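Long-range contact in aminotransferase (Psychrobacter arcticus 273-4, PDB 3IF2), which probably transfers amino groups between amino acids and keto acids, perhaps from valine to pyruvate, using pyridoxal 5'-phosphate as cofactor: residues F367-F372 against H412-M417. Residues are numbered along the deposited sequence; the frame is centred on the assembly and turned at random.
Sequences FLWLWF and HECIRM
L368 pairs with M417, and L370 with I415, each through two backbone hydrogen bonds between antiparallel strands. L368 N reaches M417 O at 2.8 Å, and M417 N returns to L368 O. L370 N lies 3.0 Å from I415 O. F372 N bonds to E413 O. The indole of W371 donates in its ring plane: NE1 meets E413 OE1 at 3.1 Å, on the anti side of the carboxylate. E413 OE2 accepts from Q409 NE2. The strands are neighbours in the mixed sheet of the small domain of a class I/II aminotransferase. On one face, the methyl CE of M417, a selenomethionine, packs against L368 CD1 at 3.6 Å, and both side chains touch helix 324-351. On the other, C414 CB sits over the W369 ring, whose NE1 bonds to Y189 OH. The R416 chain bends at chi3 (70°), and its guanidinium lies flat on the F367 ring, planes 13° apart. Its NH1 bonds to OD1 of N217, which binds the pyridoxal phosphate. A leucine in place of R416 would take the guanidinium off the F367 ring and probably leave N217 OD1 without this donor. The F367 side chain comes within about 5 Å of that cofactor, nearest atoms.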
# COMPACT_ATOMS: atom_id res chain seq x y z
N PHE A 367 21.30 1.86 -14.21
CA PHE A 367 21.13 2.81 -15.31
C PHE A 367 22.44 3.45 -15.72
O PHE A 367 23.35 3.56 -14.91
CB PHE A 367 20.24 3.99 -14.88
CG PHE A 367 18.98 3.59 -14.20
CD1 PHE A 367 17.89 3.13 -14.94
CD2 PHE A 367 18.86 3.68 -12.81
CE1 PHE A 367 16.69 2.74 -14.30
CE2 PHE A 367 17.66 3.30 -12.16
CZ PHE A 367 16.58 2.83 -12.91
N LEU A 368 22.51 3.86 -16.99
CA LEU A 368 23.57 4.77 -17.48
C LEU A 368 22.89 6.15 -17.75
O LEU A 368 21.77 6.23 -18.30
CB LEU A 368 24.33 4.22 -18.71
CG LEU A 368 25.35 3.10 -18.44
CD1 LEU A 368 25.88 2.55 -19.73
CD2 LEU A 368 26.50 3.55 -17.57
N TRP A 369 23.57 7.21 -17.32
CA TRP A 369 23.10 8.60 -17.47
C TRP A 369 24.01 9.25 -18.50
O TRP A 369 25.19 9.47 -18.22
CB TRP A 369 23.18 9.27 -16.11
CG TRP A 369 22.71 10.69 -16.00
CD1 TRP A 369 23.48 11.80 -15.79
CD2 TRP A 369 21.36 11.16 -16.04
NE1 TRP A 369 22.71 12.91 -15.70
CE2 TRP A 369 21.40 12.55 -15.87
CE3 TRP A 369 20.12 10.53 -16.23
CZ2 TRP A 369 20.25 13.33 -15.85
CZ3 TRP A 369 18.97 11.31 -16.22
CH2 TRP A 369 19.04 12.70 -16.04
N LEU A 370 23.44 9.53 -19.68
CA LEU A 370 24.15 10.06 -20.84
C LEU A 370 23.91 11.56 -20.97
O LEU A 370 22.76 11.98 -20.91
CB LEU A 370 23.68 9.36 -22.13
CG LEU A 370 24.16 7.92 -22.45
CD1 LEU A 370 24.14 7.01 -21.25
CD2 LEU A 370 23.33 7.32 -23.58
N TRP A 371 25.00 12.33 -21.15
CA TRP A 371 24.97 13.80 -21.33
C TRP A 371 25.51 14.19 -22.72
O TRP A 371 26.69 14.03 -23.00
CB TRP A 371 25.76 14.48 -20.21
CG TRP A 371 25.95 15.98 -20.31
CD1 TRP A 371 25.11 16.89 -20.92
CD2 TRP A 371 26.97 16.76 -19.67
NE1 TRP A 371 25.60 18.18 -20.76
CE2 TRP A 371 26.73 18.13 -20.00
CE3 TRP A 371 28.08 16.43 -18.88
CZ2 TRP A 371 27.57 19.17 -19.55
CZ3 TRP A 371 28.93 17.48 -18.43
CH2 TRP A 371 28.66 18.83 -18.78
N PHE A 372 24.62 14.68 -23.58
CA PHE A 372 24.93 15.15 -24.93
C PHE A 372 25.22 16.65 -24.84
O PHE A 372 24.28 17.44 -24.85
CB PHE A 372 23.76 14.87 -25.88
CG PHE A 372 23.31 13.44 -25.90
CD1 PHE A 372 24.11 12.46 -26.48
CD2 PHE A 372 22.08 13.07 -25.36
CE1 PHE A 372 23.69 11.12 -26.50
CE2 PHE A 372 21.66 11.74 -25.38
CZ PHE A 372 22.46 10.77 -25.95
N HIS A 412 17.96 19.70 -19.97
CA HIS A 412 17.45 19.34 -21.30
C HIS A 412 18.49 18.62 -22.18
O HIS A 412 18.24 18.40 -23.38
CB HIS A 412 16.95 20.61 -22.03
CG HIS A 412 15.78 21.25 -21.35
ND1 HIS A 412 14.55 20.62 -21.25
CD2 HIS A 412 15.65 22.44 -20.74
CE1 HIS A 412 13.71 21.41 -20.61
NE2 HIS A 412 14.35 22.53 -20.29
N GLU A 413 19.64 18.23 -21.59
CA GLU A 413 20.75 17.60 -22.34
C GLU A 413 21.09 16.15 -21.96
O GLU A 413 22.00 15.59 -22.53
CB GLU A 413 22.01 18.49 -22.26
CG GLU A 413 21.90 19.76 -23.10
CD GLU A 413 23.16 20.61 -23.11
OE1 GLU A 413 24.09 20.34 -22.31
OE2 GLU A 413 23.21 21.57 -23.93
N CYS A 414 20.33 15.53 -21.05
CA CYS A 414 20.62 14.16 -20.65
C CYS A 414 19.49 13.17 -20.84
O CYS A 414 18.34 13.56 -21.07
CB CYS A 414 21.12 14.14 -19.20
SG CYS A 414 22.50 15.22 -18.97
N ILE A 415 19.85 11.87 -20.84
CA ILE A 415 18.87 10.78 -20.86
C ILE A 415 19.26 9.68 -19.86
O ILE A 415 20.45 9.51 -19.57
CB ILE A 415 18.59 10.19 -22.30
CG1 ILE A 415 19.77 9.37 -22.86
CG2 ILE A 415 18.16 11.32 -23.29
CD1 ILE A 415 19.51 8.84 -24.29
N ARG A 416 18.26 9.00 -19.30
CA ARG A 416 18.48 7.80 -18.46
C ARG A 416 18.21 6.58 -19.36
O ARG A 416 17.20 6.55 -20.09
CB ARG A 416 17.57 7.77 -17.24
CG ARG A 416 17.98 6.73 -16.21
CD ARG A 416 16.88 6.50 -15.19
NE ARG A 416 15.73 5.81 -15.74
CZ ARG A 416 14.59 5.57 -15.08
NH1 ARG A 416 14.43 5.94 -13.80
NH2 ARG A 416 13.62 4.93 -15.70
N MSE A 417 19.11 5.60 -19.28
CA MSE A 417 19.05 4.35 -20.06
C MSE A 417 19.18 3.16 -19.12
O MSE A 417 20.11 3.13 -18.33
CB MSE A 417 20.21 4.32 -21.05
CG MSE A 417 20.19 3.15 -22.01
SE MSE A 417 21.71 3.18 -23.20
CE MSE A 417 23.04 2.85 -21.85